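Local coordinates for heme-binding protein A (Haemophilus parasuis 29755, PDB 3TPA) that probably binds glutathione as a periplasmic solute-binding protein of the family 5 type, despite its heme-binding name, at residues Q37-I51 and F497-G509. The protein carries 1 engineered substitution. Residues are numbered along the deposited sequence; the frame is centred on the assembly and turned at random.
Sequences QQVYNRLVEFKAGKI and FVQNPFGYTAFYG
Gln37 and Gln38, in the short helix 36-39, lie beside Tyr504 to Phe507, while the turn at Gly49 meets Asn500 with their CA atoms 4.6 Å apart; 497-509 is irregular, so no strand pairing joins the two segments. Gln38 makes the direct polar link. Its chain folds back at chi2 (-53°), bringing NE2 to Thr505 O at 2.8 Å, with the donor in the carbonyl plane and the oxygen close to the amide plane. Gln38 OE1 takes a weak bond from Phe507 N, and the amide lies at 24° to the Phe507 ring, near CD2. A second bond from Gln38 NE2 to Asn33 O helps fix the amide's rotation. Gln37 lays its amide against Tyr504, Gln37 CD 3.4 Å from Tyr504 CB, and is bonded to Asp160 through NE2. Two waters bridge this amide to Asn500 ND2, one from NE2 and one from OE1. Asn500 OD1 meanwhile accepts from Phe502 N at 2.7 Å, an Asx turn within the type I turn 500-503 that presents Pro501 and Phe502. Phe502 CE2 sits over the centre of one face of the Phe46 ring, 3.5 Å from Phe46 CZ, with the ring planes at 44°. Ile51 CG1 touches both Phe502 CZ and Pro501 CB. At Gly49, in the type II turn 47-50, CA makes a C-H...O contact of 3.3 Å with Gln499 O, and Val498 CG1 packs on the backbone. The arrangement is tertiary packing within the periplasmic binding protein fold: the loop between strands 494-495 and 511-512 packs on the short helix 36-39, on Phe46 of edge strand 44-46 and on the turn after it.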
loop_
_atom_site.group_PDB
_atom_site.type_symbol
_atom_site.label_atom_id
_atom_site.label_comp_id
_atom_site.label_asym_id
_atom_site.label_seq_id
_atom_site.Cartn_x
_atom_site.Cartn_y
_atom_site.Cartn_z
ATOM N N GLN A 37 4.771 -12.401 5.432
ATOM C CA GLN A 37 6.103 -11.908 5.116
ATOM C C GLN A 37 7.186 -12.889 5.521
ATOM O O GLN A 37 8.258 -12.875 4.936
ATOM C CB GLN A 37 6.367 -10.517 5.724
ATOM C CG GLN A 37 5.657 -9.356 5.019
ATOM C CD GLN A 37 6.250 -9.010 3.653
ATOM O OE1 GLN A 37 7.452 -8.802 3.515
ATOM N NE2 GLN A 37 5.396 -8.932 2.645
ATOM N N GLN A 38 6.911 -13.737 6.510
ATOM C CA GLN A 38 7.925 -14.687 6.989
ATOM C C GLN A 38 7.565 -16.147 6.700
ATOM O O GLN A 38 8.442 -16.973 6.437
ATOM C CB GLN A 38 8.115 -14.559 8.507
ATOM C CG GLN A 38 8.091 -13.141 9.089
ATOM C CD GLN A 38 9.059 -12.156 8.432
ATOM O OE1 GLN A 38 10.097 -12.519 7.888
ATOM N NE2 GLN A 38 8.705 -10.888 8.492
ATOM N N VAL A 39 6.275 -16.459 6.792
ATOM C CA VAL A 39 5.794 -17.841 6.840
ATOM C C VAL A 39 5.260 -18.382 5.489
ATOM O O VAL A 39 5.285 -19.588 5.250
ATOM C CB VAL A 39 4.696 -17.971 7.915
ATOM C CG1 VAL A 39 4.149 -19.399 7.986
ATOM C CG2 VAL A 39 5.245 -17.517 9.286
ATOM N N TYR A 40 4.792 -17.494 4.616
ATOM C CA TYR A 40 4.145 -17.895 3.356
ATOM C C TYR A 40 4.908 -17.427 2.109
ATOM O O TYR A 40 5.859 -16.655 2.212
ATOM C CB TYR A 40 2.731 -17.308 3.300
ATOM C CG TYR A 40 1.753 -17.899 4.302
ATOM C CD1 TYR A 40 1.068 -19.064 4.009
ATOM C CD2 TYR A 40 1.488 -17.276 5.521
ATOM C CE1 TYR A 40 0.162 -19.613 4.893
ATOM C CE2 TYR A 40 0.569 -17.826 6.426
ATOM C CZ TYR A 40 -0.090 -19.002 6.094
ATOM O OH TYR A 40 -1.008 -19.593 6.947
ATOM N N ASN A 41 4.465 -17.905 0.939
ATOM C CA ASN A 41 4.889 -17.393 -0.369
ATOM C C ASN A 41 3.687 -17.091 -1.213
ATOM O O ASN A 41 2.588 -17.534 -0.894
ATOM C CB ASN A 41 5.736 -18.415 -1.123
ATOM C CG ASN A 41 7.129 -18.541 -0.552
ATOM O OD1 ASN A 41 7.516 -19.587 -0.032
ATOM N ND2 ASN A 41 7.886 -17.458 -0.628
ATOM N N ARG A 42 3.906 -16.344 -2.297
ATOM C CA ARG A 42 2.875 -16.071 -3.293
ATOM C C ARG A 42 3.302 -16.676 -4.620
ATOM O O ARG A 42 4.436 -17.100 -4.763
ATOM C CB ARG A 42 2.693 -14.555 -3.470
ATOM C CG ARG A 42 1.785 -13.872 -2.437
ATOM C CD ARG A 42 2.266 -14.016 -0.992
ATOM N NE ARG A 42 3.601 -13.462 -0.809
ATOM C CZ ARG A 42 4.326 -13.642 0.286
ATOM N NH1 ARG A 42 3.826 -14.351 1.279
ATOM N NH2 ARG A 42 5.542 -13.121 0.387
ATOM N N LEU A 43 2.389 -16.707 -5.594
ATOM C CA LEU A 43 2.682 -17.250 -6.922
ATOM C C LEU A 43 3.891 -16.545 -7.535
ATOM O O LEU A 43 4.848 -17.198 -7.967
ATOM C CB LEU A 43 1.458 -17.148 -7.840
ATOM C CG LEU A 43 0.383 -18.225 -7.626
ATOM C CD1 LEU A 43 -0.876 -17.907 -8.409
ATOM C CD2 LEU A 43 0.932 -19.606 -8.020
ATOM N N VAL A 44 3.846 -15.216 -7.551
ATOM C CA VAL A 44 5.009 -14.387 -7.889
ATOM C C VAL A 44 5.254 -13.405 -6.743
ATOM O O VAL A 44 4.327 -13.077 -6.000
ATOM C CB VAL A 44 4.808 -13.624 -9.219
ATOM C CG1 VAL A 44 4.443 -14.593 -10.340
ATOM C CG2 VAL A 44 3.714 -12.538 -9.067
ATOM N N GLU A 45 6.495 -12.948 -6.581
ATOM C CA GLU A 45 6.858 -12.100 -5.445
ATOM C C GLU A 45 7.475 -10.803 -5.946
ATOM O O GLU A 45 8.093 -10.793 -6.997
ATOM C CB GLU A 45 7.908 -12.807 -4.582
ATOM C CG GLU A 45 7.595 -14.256 -4.243
ATOM C CD GLU A 45 6.687 -14.377 -3.052
ATOM O OE1 GLU A 45 6.627 -15.473 -2.453
ATOM O OE2 GLU A 45 6.039 -13.367 -2.708
ATOM N N PHE A 46 7.347 -9.717 -5.187
ATOM C CA PHE A 46 7.994 -8.461 -5.587
ATOM C C PHE A 46 9.517 -8.582 -5.438
ATOM O O PHE A 46 10.002 -9.059 -4.420
ATOM C CB PHE A 46 7.498 -7.294 -4.727
ATOM C CG PHE A 46 6.049 -6.931 -4.955
ATOM C CD1 PHE A 46 5.666 -6.239 -6.086
ATOM C CD2 PHE A 46 5.083 -7.255 -4.017
ATOM C CE1 PHE A 46 4.345 -5.902 -6.288
ATOM C CE2 PHE A 46 3.762 -6.916 -4.209
ATOM C CZ PHE A 46 3.392 -6.232 -5.350
ATOM N N LYS A 47 10.272 -8.170 -6.447
ATOM C CA LYS A 47 11.724 -8.098 -6.300
ATOM C C LYS A 47 12.007 -7.181 -5.117
ATOM O O LYS A 47 11.252 -6.238 -4.883
ATOM C CB LYS A 47 12.387 -7.547 -7.572
ATOM C CG LYS A 47 12.374 -8.511 -8.759
ATOM C CD LYS A 47 13.090 -7.928 -9.977
ATOM C CE LYS A 47 13.299 -8.976 -11.066
ATOM N NZ LYS A 47 14.278 -10.037 -10.667
ATOM N N ALA A 48 13.070 -7.468 -4.361
ATOM C CA ALA A 48 13.409 -6.680 -3.170
ATOM C C ALA A 48 13.519 -5.187 -3.478
ATOM O O ALA A 48 14.211 -4.784 -4.408
ATOM C CB ALA A 48 14.702 -7.186 -2.541
ATOM N N GLY A 49 12.806 -4.376 -2.704
ATOM C CA GLY A 49 12.854 -2.930 -2.854
ATOM C C GLY A 49 12.134 -2.390 -4.078
ATOM O O GLY A 49 12.180 -1.197 -4.356
ATOM N N LYS A 50 11.449 -3.267 -4.803
ATOM C CA LYS A 50 10.881 -2.894 -6.089
ATOM C C LYS A 50 9.387 -3.226 -6.183
ATOM O O LYS A 50 8.853 -3.964 -5.364
ATOM C CB LYS A 50 11.636 -3.587 -7.221
ATOM C CG LYS A 50 13.058 -3.094 -7.449
ATOM C CD LYS A 50 13.521 -3.509 -8.849
ATOM C CE LYS A 50 15.036 -3.664 -8.949
ATOM N NZ LYS A 50 15.440 -4.418 -10.183
ATOM N N ILE A 51 8.718 -2.678 -7.191
ATOM C CA ILE A 51 7.306 -2.971 -7.412
ATOM C C ILE A 51 7.121 -4.014 -8.528
ATOM O O ILE A 51 6.034 -4.555 -8.720
ATOM C CB ILE A 51 6.501 -1.672 -7.694
ATOM C CG1 ILE A 51 6.536 -0.758 -6.466
ATOM C CG2 ILE A 51 5.061 -1.990 -8.050
ATOM C CD1 ILE A 51 6.010 0.643 -6.737
ATOM N N PHE A 497 19.199 -6.076 4.760
ATOM C CA PHE A 497 17.787 -5.714 4.800
ATOM C C PHE A 497 17.539 -4.699 3.709
ATOM O O PHE A 497 18.281 -3.736 3.587
ATOM C CB PHE A 497 17.403 -5.096 6.144
ATOM C CG PHE A 497 15.935 -4.746 6.254
ATOM C CD1 PHE A 497 15.035 -5.649 6.791
ATOM C CD2 PHE A 497 15.457 -3.520 5.799
ATOM C CE1 PHE A 497 13.688 -5.344 6.889
ATOM C CE2 PHE A 497 14.109 -3.204 5.906
ATOM C CZ PHE A 497 13.218 -4.127 6.449
ATOM N N VAL A 498 16.490 -4.916 2.923
ATOM C CA VAL A 498 16.110 -3.982 1.869
ATOM C C VAL A 498 14.722 -3.433 2.173
ATOM O O VAL A 498 13.789 -4.189 2.417
ATOM C CB VAL A 498 16.089 -4.665 0.492
ATOM C CG1 VAL A 498 15.647 -3.682 -0.591
ATOM C CG2 VAL A 498 17.453 -5.257 0.165
ATOM N N GLN A 499 14.588 -2.112 2.180
ATOM C CA GLN A 499 13.307 -1.514 2.513
ATOM C C GLN A 499 12.331 -1.846 1.398
ATOM O O GLN A 499 12.677 -1.795 0.226
ATOM C CB GLN A 499 13.447 0.002 2.674
ATOM C CG GLN A 499 12.721 0.563 3.862
ATOM C CD GLN A 499 12.793 2.069 3.924
ATOM O OE1 GLN A 499 13.685 2.684 3.351
ATOM N NE2 GLN A 499 11.843 2.674 4.614
ATOM N N ASN A 500 11.109 -2.193 1.781
ATOM C CA ASN A 500 10.069 -2.609 0.854
ATOM C C ASN A 500 9.165 -1.406 0.559
ATOM O O ASN A 500 8.710 -0.742 1.477
ATOM C CB ASN A 500 9.286 -3.769 1.489
ATOM C CG ASN A 500 8.083 -4.210 0.668
ATOM O OD1 ASN A 500 7.474 -3.420 -0.053
ATOM N ND2 ASN A 500 7.727 -5.482 0.791
ATOM N N PRO A 501 8.900 -1.120 -0.729
ATOM C CA PRO A 501 8.088 0.053 -1.098
ATOM C C PRO A 501 6.720 0.071 -0.403
ATOM O O PRO A 501 6.169 1.133 -0.109
ATOM C CB PRO A 501 7.901 -0.107 -2.614
ATOM C CG PRO A 501 8.997 -1.000 -3.060
ATOM C CD PRO A 501 9.246 -1.941 -1.901
ATOM N N PHE A 502 6.180 -1.108 -0.128
ATOM C CA PHE A 502 4.861 -1.215 0.509
ATOM C C PHE A 502 4.918 -1.064 2.023
ATOM O O PHE A 502 3.889 -0.963 2.682
ATOM C CB PHE A 502 4.185 -2.523 0.099
ATOM C CG PHE A 502 4.046 -2.662 -1.386
ATOM C CD1 PHE A 502 3.069 -1.957 -2.065
ATOM C CD2 PHE A 502 4.914 -3.463 -2.108
ATOM C CE1 PHE A 502 2.935 -2.060 -3.450
ATOM C CE2 PHE A 502 4.793 -3.585 -3.492
ATOM C CZ PHE A 502 3.806 -2.867 -4.173
ATOM N N GLY A 503 6.133 -1.016 2.558
ATOM C CA GLY A 503 6.356 -0.799 3.982
ATOM C C GLY A 503 6.595 -2.065 4.795
ATOM O O GLY A 503 6.896 -1.991 5.991
ATOM N N TYR A 504 6.479 -3.236 4.173
ATOM C CA TYR A 504 6.608 -4.475 4.954
ATOM C C TYR A 504 8.045 -4.790 5.299
ATOM O O TYR A 504 8.969 -4.260 4.680
ATOM C CB TYR A 504 5.954 -5.651 4.224
ATOM C CG TYR A 504 4.520 -5.341 3.895
ATOM C CD1 TYR A 504 3.605 -5.068 4.906
ATOM C CD2 TYR A 504 4.084 -5.282 2.565
ATOM C CE1 TYR A 504 2.287 -4.754 4.608
ATOM C CE2 TYR A 504 2.769 -4.977 2.258
ATOM C CZ TYR A 504 1.879 -4.714 3.276
ATOM O OH TYR A 504 0.582 -4.411 2.949
ATOM N N THR A 505 8.237 -5.674 6.276
ATOM C CA THR A 505 9.583 -6.058 6.710
ATOM C C THR A 505 9.809 -7.573 6.534
ATOM O O THR A 505 9.290 -8.384 7.304
ATOM C CB THR A 505 9.808 -5.716 8.200
ATOM O OG1 THR A 505 8.779 -6.335 8.976
ATOM C CG2 THR A 505 9.755 -4.201 8.452
ATOM N N ALA A 506 10.588 -7.949 5.531
ATOM C CA ALA A 506 10.969 -9.349 5.336
ATOM C C ALA A 506 12.388 -9.574 5.854
ATOM O O ALA A 506 13.276 -8.762 5.614
ATOM C CB ALA A 506 10.865 -9.750 3.852
ATOM N N PHE A 507 12.599 -10.661 6.585
ATOM C CA PHE A 507 13.898 -10.914 7.191
ATOM C C PHE A 507 14.705 -12.012 6.502
ATOM O O PHE A 507 15.840 -12.283 6.883
ATOM C CB PHE A 507 13.751 -11.126 8.700
ATOM C CG PHE A 507 13.141 -9.940 9.401
ATOM C CD1 PHE A 507 13.844 -8.743 9.502
ATOM C CD2 PHE A 507 11.867 -10.004 9.927
ATOM C CE1 PHE A 507 13.291 -7.643 10.128
ATOM C CE2 PHE A 507 11.302 -8.908 10.551
ATOM C CZ PHE A 507 12.016 -7.719 10.651
ATOM N N TYR A 508 14.134 -12.622 5.463
ATOM C CA TYR A 508 14.909 -13.521 4.613
ATOM C C TYR A 508 15.981 -12.707 3.912
ATOM O O TYR A 508 15.735 -11.579 3.511
ATOM C CB TYR A 508 14.028 -14.208 3.564
ATOM C CG TYR A 508 14.802 -15.225 2.749
ATOM C CD1 TYR A 508 15.193 -16.445 3.314
ATOM C CD2 TYR A 508 15.172 -14.959 1.435
ATOM C CE1 TYR A 508 15.909 -17.378 2.581
ATOM C CE2 TYR A 508 15.889 -15.882 0.695
ATOM C CZ TYR A 508 16.255 -17.089 1.278
ATOM O OH TYR A 508 16.965 -18.007 0.547
ATOM N N GLY A 509 17.170 -13.272 3.752
ATOM C CA GLY A 509 18.256 -12.532 3.127
ATOM C C GLY A 509 18.993 -11.605 4.089
ATOM O O GLY A 509 20.016 -11.021 3.739
HETATM O O HOH W 1 11.181 -13.184 4.940
HETATM O O HOH W 2 6.184 -7.604 0.058
HETATM O O HOH W 3 9.281 -7.250 2.457
#